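Local coordinates for DNA endonuclease i-cvui (Chlorella vulgaris, PDB 5A78), which is a LAGLIDADG homing endonuclease that recognises a long DNA target and cuts it to promote the spread of its intron, at a contact of chain A with DNA. Numbering follows the deposited sequence.

Contacts 1, 2 and 3 trace a path along the DNA from an outer part of the target to the presumed cutting point. The centres of their C-alpha atoms lie about 14 Å apart for contacts 1 and 2, 13 Å for contacts 2 and 3, and 20 Å for contacts 1 and 3. Strand 39-50 serves both contact 1 and contact 3, while strand 23-31 runs from contact 3 into contact 2. Contact 1 touches DNA chain B and the others chain C, so one subunit grips both strands. The second protein copy in the assembly repeats these contacts, as expected for a homodimeric enzyme with one motif per subunit.

Contact 1: a contact of chain A with DNA. Residues 40, 82-84. With nucleotides of chain B.
Gln40 reaches from strand 39-50 to the DA3-DA4 junction of chain B and the edge of the DA4 base, while Val82 faces the DA4 and DA5 phosphates further along the same strand. The Gln40 side chain leaves with CG anti to the backbone N (chi1 -175°) and bends at chi2 (-148°); together these carry its amide past the DA3 sugar. The two ends of that amide have different neighbours. The nitrogen NE2 lies 3.4 Å from OP2 of DA4. The oxygen OE1 lies 2.9 Å from a water, which in turn stands 2.7 Å from N7 of DA4, on the Hoogsteen edge in the major groove. An amide suits this place because its oxygen can accept from the water while its nitrogen faces the DA4 phosphate. Val82 spans two successive phosphates, its beta-branch offering a methyl to each: CG1 is 3.6 Å from OP2 of DA4, and CG2 is 3.8 Å from OP2 of DA5. Gly83 has a positive phi of 99°, readily adopted without a side chain, and runs close beside OP1 of DA4. Gly84 begins helix 84-94, whose N-terminal end may favour the nearby phosphate electrostatically. The site probably helps the endonuclease hold an outer part of its target in register.

Contact 2: a contact of chain A with DNA. Residues 24, 26, 28, 138, 140, 143. With nucleotides of chain C.
Strand 23-31, part of the DNA-binding sheet of this LAGLIDADG endonuclease, lies along the DA16 to DG18 stretch of chain C, and the loop carrying Thr138 and Arg143 closes on the same backbone. Cys24, Asn26 and Gln28 alternate along the strand, which brings every second side chain to the DNA. Cys24 supplies a small thiol, anti to the backbone N (chi1 180°), which makes a weak hydrogen bond from SG to OP2 of DA16. Asn26, a short neutral donor able to reach the backbone from the strand, directs ND2 to the ester oxygen O5' of DC17 at 2.9 Å, with the acceptor lying in its amide plane; a further bond from ND2 to OP2 is weak. Arg143 comes side-on to the same phosphate, a charged, two-pronged group matching two oxygens. Its NE donates to OP1 of DC17 at 3.2 Å, tilted from the guanidinium plane, whereas NH2 meets OP2 at 3.2 Å close to that plane and completes a salt bridge. A bend at chi3 (-113°) helps turn the guanidinium toward the phosphate. Thr138 adds a compact hydroxyl, with OG1 donating to OP2 of DC17 at 2.8 Å, so OP2 is gripped by a neutral and a charged donor. Gln28 extends into the major groove, where OE1 is 3.4 Å from N7 of DG18. Both are acceptors; the amide may be flipped, putting NE2 towards N7, and a near-eclipsed chi1 (-11°) makes its placement doubtful.

Contact 3: a contact of chain A with DNA. Residues 21-23, 48-49. With nucleotides of chain C.
The end of the LAGLIDADG motif, where helix 6-22 gives way to strand 23-31, brings Ala21, Asp22 and Gly23 against the DC14-DG15 step of chain C. Asp22 is the conserved acidic residue of the active site in this family, and the DG15 phosphate beside it is probably the one to be cut. The Asp22 carboxylate oxygen OD1 is 2.7 Å from OP2 of DG15, and the carbonyl O of Ala21 is 3.0 Å from that same OP2. All are acceptors, so with nothing between them the approaches would be clashes and no hydrogen bonds. Their gathering would suit a bridging metal ion, and enzymes of this family use divalent metal in cutting. The DNA here is uncleaved in 2 mM magnesium. Gly23 follows Asp22 at the start of the strand, its lack of a side chain allowing the backbone to pass close to the sugar-phosphate chain. From strand 39-50 Gln49 sends its amide toward the DC14 phosphate, but the N-H of NE2 points elsewhere. Its neighbour Phe48 supplies a flat, apolar surface for the base and sugar of DG15. The DG15 guanine brings its C8 edge to the face of the Phe48 ring, the planes inclined at 55°. For Phe48, chi1 of -58° carries the ring to the guanine and chi2 of -82° turns its face to it, so that C8 of DG15 sits over the ring centre, 3.2 Å above the plane.

Contact 1: a contact of chain A with DNA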
ATOM      1  N   GLN A  40     -28.395   6.803  -6.440  1.00 36.15           N
ATOM      2  CA  GLN A  40     -27.897   5.488  -6.048  1.00 38.70           C
ATOM      3  C   GLN A  40     -26.743   5.685  -5.051  1.00 40.17           C
ATOM      4  O   GLN A  40     -25.948   6.624  -5.174  1.00 39.65           O
ATOM      5  CB  GLN A  40     -27.416   4.695  -7.280  1.00 38.18           C
ATOM      6  CG  GLN A  40     -26.991   3.250  -7.006  1.00 36.71           C
ATOM      7  CD  GLN A  40     -25.875   2.758  -7.940  1.00 36.86           C
ATOM      8  OE1 GLN A  40     -25.452   3.463  -8.855  1.00 36.19           O
ATOM      9  NE2 GLN A  40     -25.403   1.538  -7.705  1.00 34.40           N
ATOM     10  N   VAL A  82     -17.609  -3.769  -7.227  1.00 33.25           N
ATOM     11  CA  VAL A  82     -18.757  -2.913  -6.984  1.00 33.77           C
ATOM     12  C   VAL A  82     -19.947  -3.728  -6.515  1.00 36.56           C
ATOM     13  O   VAL A  82     -20.189  -4.834  -7.018  1.00 37.19           O
ATOM     14  CB  VAL A  82     -19.161  -2.132  -8.249  1.00 38.22           C
ATOM     15  CG1 VAL A  82     -19.937  -0.868  -7.886  1.00 31.61           C
ATOM     16  CG2 VAL A  82     -17.929  -1.790  -9.080  1.00 33.43           C
ATOM     17  N   GLY A  83     -20.684  -3.181  -5.545  1.00 38.96           N
ATOM     18  CA  GLY A  83     -22.030  -3.646  -5.233  1.00 34.36           C
ATOM     19  C   GLY A  83     -22.188  -4.592  -4.062  1.00 35.14           C
ATOM     20  O   GLY A  83     -21.281  -5.346  -3.734  1.00 36.68           O
ATOM     21  N   GLY A  84     -23.378  -4.580  -3.467  1.00 38.12           N
ATOM     22  CA  GLY A  84     -23.636  -5.239  -2.198  1.00 37.95           C
ATOM     23  C   GLY A  84     -23.343  -6.721  -2.060  1.00 38.00           C
ATOM     24  O   GLY A  84     -22.595  -7.127  -1.170  1.00 39.17           O
TER
ATOM     25  P    DA B   3     -30.723  -1.340  -7.452  1.00 38.85           P
ATOM     26  OP1  DA B   3     -30.890  -2.597  -6.681  1.00 36.74           O
ATOM     27  OP2  DA B   3     -30.743   0.005  -6.833  1.00 35.27           O
ATOM     28  O5'  DA B   3     -29.324  -1.439  -8.226  1.00 38.78           O
ATOM     29  C5'  DA B   3     -28.806  -2.721  -8.552  1.00 39.49           C
ATOM     30  C4'  DA B   3     -27.612  -2.621  -9.481  1.00 35.59           C
ATOM     31  O4'  DA B   3     -28.008  -2.038 -10.748  1.00 36.18           O
ATOM     32  C3'  DA B   3     -26.443  -1.758  -8.975  1.00 35.31           C
ATOM     33  O3'  DA B   3     -25.256  -2.445  -9.236  1.00 36.44           O
ATOM     34  C2'  DA B   3     -26.540  -0.518  -9.865  1.00 33.04           C
ATOM     35  C1'  DA B   3     -26.962  -1.202 -11.147  1.00 36.78           C
ATOM     36  N9   DA B   3     -27.387  -0.313 -12.224  1.00 36.54           N
ATOM     37  C8   DA B   3     -28.120   0.834 -12.120  1.00 34.04           C
ATOM     38  N7   DA B   3     -28.321   1.435 -13.271  1.00 34.47           N
ATOM     39  C5   DA B   3     -27.659   0.633 -14.185  1.00 33.98           C
ATOM     40  C6   DA B   3     -27.495   0.723 -15.583  1.00 34.91           C
ATOM     41  N6   DA B   3     -28.002   1.720 -16.316  1.00 35.95           N
ATOM     42  N1   DA B   3     -26.782  -0.251 -16.201  1.00 35.67           N
ATOM     43  C2   DA B   3     -26.261  -1.241 -15.453  1.00 37.51           C
ATOM     44  N3   DA B   3     -26.345  -1.426 -14.125  1.00 36.93           N
ATOM     45  C4   DA B   3     -27.073  -0.446 -13.554  1.00 34.91           C
ATOM     46  P    DA B   4     -24.102  -2.590  -8.130  1.00 38.73           P
ATOM     47  OP1  DA B   4     -24.625  -3.451  -7.046  1.00 30.48           O
ATOM     48  OP2  DA B   4     -23.495  -1.248  -7.896  1.00 36.22           O
ATOM     49  O5'  DA B   4     -23.024  -3.488  -8.892  1.00 39.58           O
ATOM     50  C5'  DA B   4     -23.445  -4.689  -9.543  1.00 31.32           C
ATOM     51  C4'  DA B   4     -22.912  -4.720 -10.941  1.00 34.35           C
ATOM     52  O4'  DA B   4     -23.498  -3.632 -11.687  1.00 36.24           O
ATOM     53  C3'  DA B   4     -21.393  -4.534 -11.039  1.00 38.14           C
ATOM     54  O3'  DA B   4     -20.851  -5.611 -11.744  1.00 35.60           O
ATOM     55  C2'  DA B   4     -21.214  -3.204 -11.785  1.00 37.47           C
ATOM     56  C1'  DA B   4     -22.528  -3.080 -12.543  1.00 32.49           C
ATOM     57  N9   DA B   4     -22.931  -1.707 -12.825  1.00 28.92           N
ATOM     58  C8   DA B   4     -23.324  -0.769 -11.915  1.00 34.23           C
ATOM     59  N7   DA B   4     -23.662   0.381 -12.450  1.00 36.45           N
ATOM     60  C5   DA B   4     -23.500   0.176 -13.811  1.00 33.79           C
ATOM     61  C6   DA B   4     -23.709   1.015 -14.932  1.00 34.33           C
ATOM     62  N6   DA B   4     -24.125   2.280 -14.838  1.00 38.53           N
ATOM     63  N1   DA B   4     -23.457   0.508 -16.148  1.00 33.02           N
ATOM     64  C2   DA B   4     -23.025  -0.762 -16.242  1.00 35.33           C
ATOM     65  N3   DA B   4     -22.796  -1.651 -15.265  1.00 34.67           N
ATOM     66  C4   DA B   4     -23.054  -1.109 -14.060  1.00 32.68           C
ATOM     67  P    DA B   5     -19.321  -5.617 -12.218  1.00 34.08           P
ATOM     68  OP1  DA B   5     -19.013  -7.063 -12.332  1.00 31.25           O
ATOM     69  OP2  DA B   5     -18.450  -4.748 -11.382  1.00 40.70           O
ATOM     70  O5'  DA B   5     -19.374  -4.931 -13.662  1.00 37.01           O
ATOM     71  C5'  DA B   5     -19.877  -5.655 -14.776  1.00 31.88           C
ATOM     72  C4'  DA B   5     -19.462  -4.994 -16.082  1.00 36.71           C
ATOM     73  O4'  DA B   5     -20.038  -3.665 -16.174  1.00 31.94           O
ATOM     74  C3'  DA B   5     -17.957  -4.823 -16.284  1.00 39.65           C
ATOM     75  O3'  DA B   5     -17.641  -5.054 -17.666  1.00 37.47           O
ATOM     76  C2'  DA B   5     -17.711  -3.370 -15.869  1.00 35.64           C
ATOM     77  C1'  DA B   5     -19.025  -2.688 -16.267  1.00 34.11           C
ATOM     78  N9   DA B   5     -19.401  -1.580 -15.392  1.00 34.57           N
ATOM     79  C8   DA B   5     -19.436  -1.590 -14.027  1.00 32.68           C
ATOM     80  N7   DA B   5     -19.806  -0.451 -13.502  1.00 32.72           N
ATOM     81  C5   DA B   5     -20.039   0.365 -14.600  1.00 33.05           C
ATOM     82  C6   DA B   5     -20.465   1.706 -14.716  1.00 37.67           C
ATOM     83  N6   DA B   5     -20.749   2.496 -13.659  1.00 33.99           N
ATOM     84  N1   DA B   5     -20.579   2.214 -15.963  1.00 35.30           N
ATOM     85  C2   DA B   5     -20.300   1.432 -17.000  1.00 33.84           C
ATOM     86  N3   DA B   5     -19.901   0.166 -17.012  1.00 33.86           N
ATOM     87  C4   DA B   5     -19.794  -0.314 -15.769  1.00 31.42           C
TER
HETATM   88  O   HOH W   1     -24.034   2.762 -11.256  1.00 34.96           O

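Contact 2: a contact of chain A with DNA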
ATOM      1  N   CYS A  24      -9.150   1.285  -1.485  1.00 42.58           N
ATOM      2  CA  CYS A  24     -10.134   2.331  -1.390  1.00 35.94           C
ATOM      3  C   CYS A  24     -11.444   1.637  -1.132  1.00 39.46           C
ATOM      4  O   CYS A  24     -12.030   1.038  -2.037  1.00 41.77           O
ATOM      5  CB  CYS A  24     -10.192   3.172  -2.662  1.00 36.89           C
ATOM      6  SG  CYS A  24     -11.426   4.500  -2.598  1.00 48.55           S
ATOM      7  N   ASN A  26     -15.028   2.519  -0.324  1.00 38.74           N
ATOM      8  CA  ASN A  26     -15.773   3.768  -0.423  1.00 38.99           C
ATOM      9  C   ASN A  26     -17.292   3.619  -0.532  1.00 40.00           C
ATOM     10  O   ASN A  26     -17.837   2.520  -0.683  1.00 41.01           O
ATOM     11  CB  ASN A  26     -15.260   4.575  -1.625  1.00 40.18           C
ATOM     12  CG  ASN A  26     -15.475   6.074  -1.458  1.00 39.54           C
ATOM     13  OD1 ASN A  26     -15.781   6.539  -0.372  1.00 38.90           O
ATOM     14  ND2 ASN A  26     -15.318   6.830  -2.539  1.00 43.92           N
ATOM     15  N   GLN A  28     -20.110   6.247  -2.415  1.00 38.79           N
ATOM     16  CA  GLN A  28     -20.473   7.493  -3.075  1.00 41.12           C
ATOM     17  C   GLN A  28     -21.963   7.568  -3.349  1.00 41.67           C
ATOM     18  O   GLN A  28     -22.643   6.550  -3.480  1.00 39.92           O
ATOM     19  CB  GLN A  28     -19.729   7.654  -4.401  1.00 37.94           C
ATOM     20  CG  GLN A  28     -18.629   6.654  -4.603  1.00 44.09           C
ATOM     21  CD  GLN A  28     -17.827   6.924  -5.855  1.00 44.80           C
ATOM     22  OE1 GLN A  28     -17.980   7.971  -6.495  1.00 47.14           O
ATOM     23  NE2 GLN A  28     -16.963   5.986  -6.209  1.00 38.16           N
ATOM     24  N   THR A 138     -12.070   9.457   4.424  1.00 48.03           N
ATOM     25  CA  THR A 138     -11.251   9.434   3.233  1.00 54.25           C
ATOM     26  C   THR A 138     -10.647  10.798   2.852  1.00 57.03           C
ATOM     27  O   THR A 138     -11.296  11.839   2.829  1.00 61.66           O
ATOM     28  CB  THR A 138     -11.972   8.819   2.020  1.00 52.94           C
ATOM     29  OG1 THR A 138     -12.628   9.833   1.277  1.00 48.27           O
ATOM     30  CG2 THR A 138     -12.977   7.839   2.428  1.00 47.72           C
ATOM     31  N   GLY A 140     -10.326  12.618   0.587  1.00 30.00           N
ATOM     32  CA  GLY A 140     -10.922  12.775  -0.728  1.00 30.00           C
ATOM     33  C   GLY A 140     -11.272  14.120  -0.122  1.00 30.00           C
ATOM     34  O   GLY A 140     -11.652  14.204   1.046  1.00 30.00           O
ATOM     35  N   ARG A 143     -15.514  15.461  -2.909  1.00 70.68           N
ATOM     36  CA  ARG A 143     -16.966  15.196  -3.049  1.00 64.79           C
ATOM     37  C   ARG A 143     -17.913  16.401  -3.172  1.00 66.88           C
ATOM     38  O   ARG A 143     -17.991  17.203  -2.284  1.00 67.48           O
ATOM     39  CB  ARG A 143     -17.434  14.370  -1.854  1.00 63.12           C
ATOM     40  CG  ARG A 143     -17.993  13.015  -2.179  1.00 52.10           C
ATOM     41  CD  ARG A 143     -18.489  12.262  -0.943  1.00 45.50           C
ATOM     42  NE  ARG A 143     -17.681  11.094  -0.649  1.00 45.13           N
ATOM     43  CZ  ARG A 143     -18.121   9.889  -0.354  1.00 38.87           C
ATOM     44  NH1 ARG A 143     -19.382   9.609  -0.298  1.00 36.79           N
ATOM     45  NH2 ARG A 143     -17.269   8.952  -0.108  1.00 42.35           N
TER
ATOM     46  P    DA C  16      -8.922   7.152  -0.645  1.00 44.29           P
ATOM     47  OP1  DA C  16      -8.597   7.484   0.760  1.00 52.99           O
ATOM     48  OP2  DA C  16      -9.419   5.788  -0.905  1.00 42.84           O
ATOM     49  O5'  DA C  16      -9.916   8.242  -1.255  1.00 52.94           O
ATOM     50  C5'  DA C  16      -9.371   9.278  -2.073  1.00 47.75           C
ATOM     51  C4'  DA C  16     -10.451   9.994  -2.868  1.00 45.38           C
ATOM     52  O4'  DA C  16     -10.173   9.849  -4.292  1.00 43.72           O
ATOM     53  C3'  DA C  16     -11.879   9.478  -2.659  1.00 43.06           C
ATOM     54  O3'  DA C  16     -12.801  10.567  -2.729  1.00 43.90           O
ATOM     55  C2'  DA C  16     -12.047   8.530  -3.834  1.00 42.19           C
ATOM     56  C1'  DA C  16     -11.295   9.298  -4.916  1.00 42.00           C
ATOM     57  N9   DA C  16     -10.872   8.490  -6.055  1.00 39.94           N
ATOM     58  C8   DA C  16     -10.829   7.126  -6.135  1.00 38.78           C
ATOM     59  N7   DA C  16     -10.445   6.684  -7.307  1.00 38.45           N
ATOM     60  C5   DA C  16     -10.232   7.835  -8.046  1.00 36.11           C
ATOM     61  C6   DA C  16      -9.811   8.049  -9.370  1.00 40.39           C
ATOM     62  N6   DA C  16      -9.510   7.053 -10.234  1.00 41.94           N
ATOM     63  N1   DA C  16      -9.709   9.329  -9.787  1.00 39.56           N
ATOM     64  C2   DA C  16     -10.005  10.311  -8.941  1.00 37.33           C
ATOM     65  N3   DA C  16     -10.407  10.231  -7.682  1.00 38.14           N
ATOM     66  C4   DA C  16     -10.503   8.954  -7.293  1.00 38.38           C
ATOM     67  P    DC C  17     -14.308  10.411  -2.173  1.00 46.99           P
ATOM     68  OP1  DC C  17     -14.873  11.765  -2.009  1.00 43.24           O
ATOM     69  OP2  DC C  17     -14.266   9.497  -1.012  1.00 46.94           O
ATOM     70  O5'  DC C  17     -15.079   9.647  -3.361  1.00 45.42           O
ATOM     71  C5'  DC C  17     -15.997  10.347  -4.193  1.00 42.44           C
ATOM     72  C4'  DC C  17     -15.293  11.341  -5.103  1.00 43.12           C
ATOM     73  O4'  DC C  17     -14.060  10.758  -5.597  1.00 44.94           O
ATOM     74  C3'  DC C  17     -16.087  11.713  -6.345  1.00 45.44           C
ATOM     75  O3'  DC C  17     -16.928  12.845  -6.082  1.00 50.80           O
ATOM     76  C2'  DC C  17     -15.006  12.033  -7.370  1.00 44.10           C
ATOM     77  C1'  DC C  17     -13.866  11.097  -6.961  1.00 43.02           C
ATOM     78  N1   DC C  17     -13.750   9.808  -7.782  1.00 40.93           N
ATOM     79  C2   DC C  17     -13.408   9.871  -9.135  1.00 37.08           C
ATOM     80  O2   DC C  17     -13.240  10.974  -9.666  1.00 37.17           O
ATOM     81  N3   DC C  17     -13.287   8.713  -9.837  1.00 40.80           N
ATOM     82  C4   DC C  17     -13.477   7.541  -9.234  1.00 38.82           C
ATOM     83  N4   DC C  17     -13.327   6.439  -9.961  1.00 35.76           N
ATOM     84  C5   DC C  17     -13.807   7.452  -7.852  1.00 38.62           C
ATOM     85  C6   DC C  17     -13.929   8.597  -7.172  1.00 40.13           C
ATOM     86  P    DG C  18     -18.519  12.735  -6.328  1.00 53.16           P
ATOM     87  OP1  DG C  18     -19.212  13.789  -5.554  1.00 62.59           O
ATOM     88  OP2  DG C  18     -18.885  11.307  -6.161  1.00 47.59           O
ATOM     89  O5'  DG C  18     -18.699  13.050  -7.875  1.00 45.76           O
ATOM     90  C5'  DG C  18     -18.070  14.171  -8.463  1.00 44.73           C
ATOM     91  C4'  DG C  18     -18.010  13.982  -9.966  1.00 46.51           C
ATOM     92  O4'  DG C  18     -17.116  12.866 -10.280  1.00 43.29           O
ATOM     93  C3'  DG C  18     -19.367  13.649 -10.616  1.00 42.46           C
ATOM     94  O3'  DG C  18     -19.531  14.392 -11.821  1.00 46.83           O
ATOM     95  C2'  DG C  18     -19.277  12.155 -10.876  1.00 39.17           C
ATOM     96  C1'  DG C  18     -17.787  11.957 -11.129  1.00 41.65           C
ATOM     97  N9   DG C  18     -17.369  10.596 -10.825  1.00 36.78           N
ATOM     98  C8   DG C  18     -17.567   9.916  -9.649  1.00 36.93           C
ATOM     99  N7   DG C  18     -17.144   8.689  -9.684  1.00 35.29           N
ATOM    100  C5   DG C  18     -16.643   8.542 -10.972  1.00 35.68           C
ATOM    101  C6   DG C  18     -16.044   7.426 -11.591  1.00 38.52           C
ATOM    102  O6   DG C  18     -15.830   6.306 -11.109  1.00 41.20           O
ATOM    103  N1   DG C  18     -15.683   7.696 -12.910  1.00 39.14           N
ATOM    104  C2   DG C  18     -15.871   8.897 -13.545  1.00 38.98           C
ATOM    105  N2   DG C  18     -15.460   8.969 -14.818  1.00 38.94           N
ATOM    106  N3   DG C  18     -16.422   9.955 -12.970  1.00 39.60           N
ATOM    107  C4   DG C  18     -16.786   9.702 -11.688  1.00 37.02           C
TER

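Contact 3: a contact of chain A with DNA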
ATOM      1  N   ALA A  21      -2.831  -0.025   2.373  1.00 38.19           N
ATOM      2  CA  ALA A  21      -1.906   0.978   1.869  1.00 39.65           C
ATOM      3  C   ALA A  21      -2.344   1.533   0.518  1.00 38.67           C
ATOM      4  O   ALA A  21      -2.171   2.720   0.251  1.00 42.29           O
ATOM      5  CB  ALA A  21      -0.498   0.402   1.779  1.00 39.69           C
ATOM      6  N   ASP A  22      -2.906   0.693  -0.344  1.00 38.69           N
ATOM      7  CA  ASP A  22      -3.371   1.204  -1.641  1.00 46.59           C
ATOM      8  C   ASP A  22      -4.859   1.067  -1.946  1.00 45.79           C
ATOM      9  O   ASP A  22      -5.311   1.522  -2.995  1.00 47.75           O
ATOM     10  CB  ASP A  22      -2.579   0.562  -2.768  1.00 42.84           C
ATOM     11  CG  ASP A  22      -1.245   1.242  -2.966  1.00 50.88           C
ATOM     12  OD1 ASP A  22      -1.147   2.396  -2.486  1.00 49.96           O
ATOM     13  OD2 ASP A  22      -0.314   0.653  -3.580  1.00 48.96           O
ATOM     14  N   GLY A  23      -5.621   0.478  -1.036  1.00 35.90           N
ATOM     15  CA  GLY A  23      -7.013   0.230  -1.315  1.00 39.04           C
ATOM     16  C   GLY A  23      -7.857   1.485  -1.267  1.00 43.68           C
ATOM     17  O   GLY A  23      -7.364   2.597  -1.057  1.00 42.48           O
ATOM     18  N   PHE A  48      -5.360  -0.035  -6.410  1.00 40.66           N
ATOM     19  CA  PHE A  48      -4.684   0.640  -7.508  1.00 40.12           C
ATOM     20  C   PHE A  48      -3.314   0.080  -7.756  1.00 43.00           C
ATOM     21  O   PHE A  48      -2.615  -0.311  -6.830  1.00 47.34           O
ATOM     22  CB  PHE A  48      -4.576   2.138  -7.244  1.00 39.44           C
ATOM     23  CG  PHE A  48      -5.895   2.793  -7.023  1.00 43.61           C
ATOM     24  CD1 PHE A  48      -6.683   3.176  -8.100  1.00 43.52           C
ATOM     25  CD2 PHE A  48      -6.368   3.003  -5.744  1.00 44.09           C
ATOM     26  CE1 PHE A  48      -7.916   3.775  -7.896  1.00 40.03           C
ATOM     27  CE2 PHE A  48      -7.595   3.593  -5.539  1.00 44.37           C
ATOM     28  CZ  PHE A  48      -8.367   3.978  -6.619  1.00 40.54           C
ATOM     29  N   GLN A  49      -2.938   0.036  -9.026  1.00 45.02           N
ATOM     30  CA  GLN A  49      -1.594  -0.358  -9.404  1.00 44.35           C
ATOM     31  C   GLN A  49      -1.229   0.242 -10.740  1.00 44.65           C
ATOM     32  O   GLN A  49      -2.094   0.483 -11.586  1.00 44.99           O
ATOM     33  CB  GLN A  49      -1.452  -1.875  -9.456  1.00 37.93           C
ATOM     34  CG  GLN A  49      -0.146  -2.380  -8.843  1.00 46.41           C
ATOM     35  CD  GLN A  49       0.136  -1.815  -7.453  1.00 50.85           C
ATOM     36  OE1 GLN A  49      -0.621  -2.036  -6.506  1.00 53.97           O
ATOM     37  NE2 GLN A  49       1.244  -1.112  -7.320  1.00 49.57           N
TER
ATOM     38  P    DC C  14       1.670   2.356  -7.475  1.00 49.78           P
ATOM     39  OP1  DC C  14       2.000   1.694  -6.190  1.00 42.91           O
ATOM     40  OP2  DC C  14       2.003   1.682  -8.755  1.00 47.23           O
ATOM     41  O5'  DC C  14       0.099   2.733  -7.559  1.00 51.83           O
ATOM     42  C5'  DC C  14      -0.671   2.977  -6.381  1.00 44.68           C
ATOM     43  C4'  DC C  14      -0.756   4.466  -6.069  1.00 47.94           C
ATOM     44  O4'  DC C  14      -0.805   5.273  -7.279  1.00 46.74           O
ATOM     45  C3'  DC C  14      -1.974   4.912  -5.229  1.00 43.86           C
ATOM     46  O3'  DC C  14      -1.494   5.624  -4.096  1.00 49.21           O
ATOM     47  C2'  DC C  14      -2.738   5.848  -6.184  1.00 41.25           C
ATOM     48  C1'  DC C  14      -1.565   6.412  -6.949  1.00 45.77           C
ATOM     49  N1   DC C  14      -1.873   7.253  -8.187  1.00 45.67           N
ATOM     50  C2   DC C  14      -2.536   8.483  -8.047  1.00 39.71           C
ATOM     51  O2   DC C  14      -2.913   8.833  -6.937  1.00 40.17           O
ATOM     52  N3   DC C  14      -2.750   9.248  -9.143  1.00 39.51           N
ATOM     53  C4   DC C  14      -2.322   8.836 -10.342  1.00 43.25           C
ATOM     54  N4   DC C  14      -2.560   9.622 -11.397  1.00 43.97           N
ATOM     55  C5   DC C  14      -1.625   7.599 -10.509  1.00 42.41           C
ATOM     56  C6   DC C  14      -1.418   6.853  -9.416  1.00 44.45           C
ATOM     57  P    DG C  15      -2.402   5.788  -2.782  1.00 69.71           P
ATOM     58  OP1  DG C  15      -2.609   7.245  -2.509  1.00 54.20           O
ATOM     59  OP2  DG C  15      -1.742   4.971  -1.729  1.00 58.40           O
ATOM     60  O5'  DG C  15      -3.797   5.116  -3.222  1.00 54.11           O
ATOM     61  C5'  DG C  15      -4.930   5.179  -2.360  1.00 49.08           C
ATOM     62  C4'  DG C  15      -5.684   6.488  -2.521  1.00 45.27           C
ATOM     63  O4'  DG C  15      -5.429   7.104  -3.819  1.00 45.58           O
ATOM     64  C3'  DG C  15      -7.193   6.372  -2.405  1.00 46.86           C
ATOM     65  O3'  DG C  15      -7.630   7.375  -1.548  1.00 48.06           O
ATOM     66  C2'  DG C  15      -7.698   6.594  -3.841  1.00 44.25           C
ATOM     67  C1'  DG C  15      -6.662   7.563  -4.369  1.00 45.39           C
ATOM     68  N9   DG C  15      -6.533   7.576  -5.831  1.00 43.19           N
ATOM     69  C8   DG C  15      -6.232   6.505  -6.639  1.00 42.86           C
ATOM     70  N7   DG C  15      -6.131   6.818  -7.904  1.00 42.67           N
ATOM     71  C5   DG C  15      -6.365   8.187  -7.939  1.00 41.30           C
ATOM     72  C6   DG C  15      -6.379   9.080  -9.034  1.00 41.01           C
ATOM     73  O6   DG C  15      -6.197   8.831 -10.227  1.00 41.12           O
ATOM     74  N1   DG C  15      -6.651  10.384  -8.637  1.00 41.22           N
ATOM     75  C2   DG C  15      -6.888  10.780  -7.351  1.00 37.68           C
ATOM     76  N2   DG C  15      -7.133  12.089  -7.176  1.00 35.56           N
ATOM     77  N3   DG C  15      -6.877   9.956  -6.305  1.00 39.33           N
ATOM     78  C4   DG C  15      -6.609   8.675  -6.673  1.00 40.21           C
TER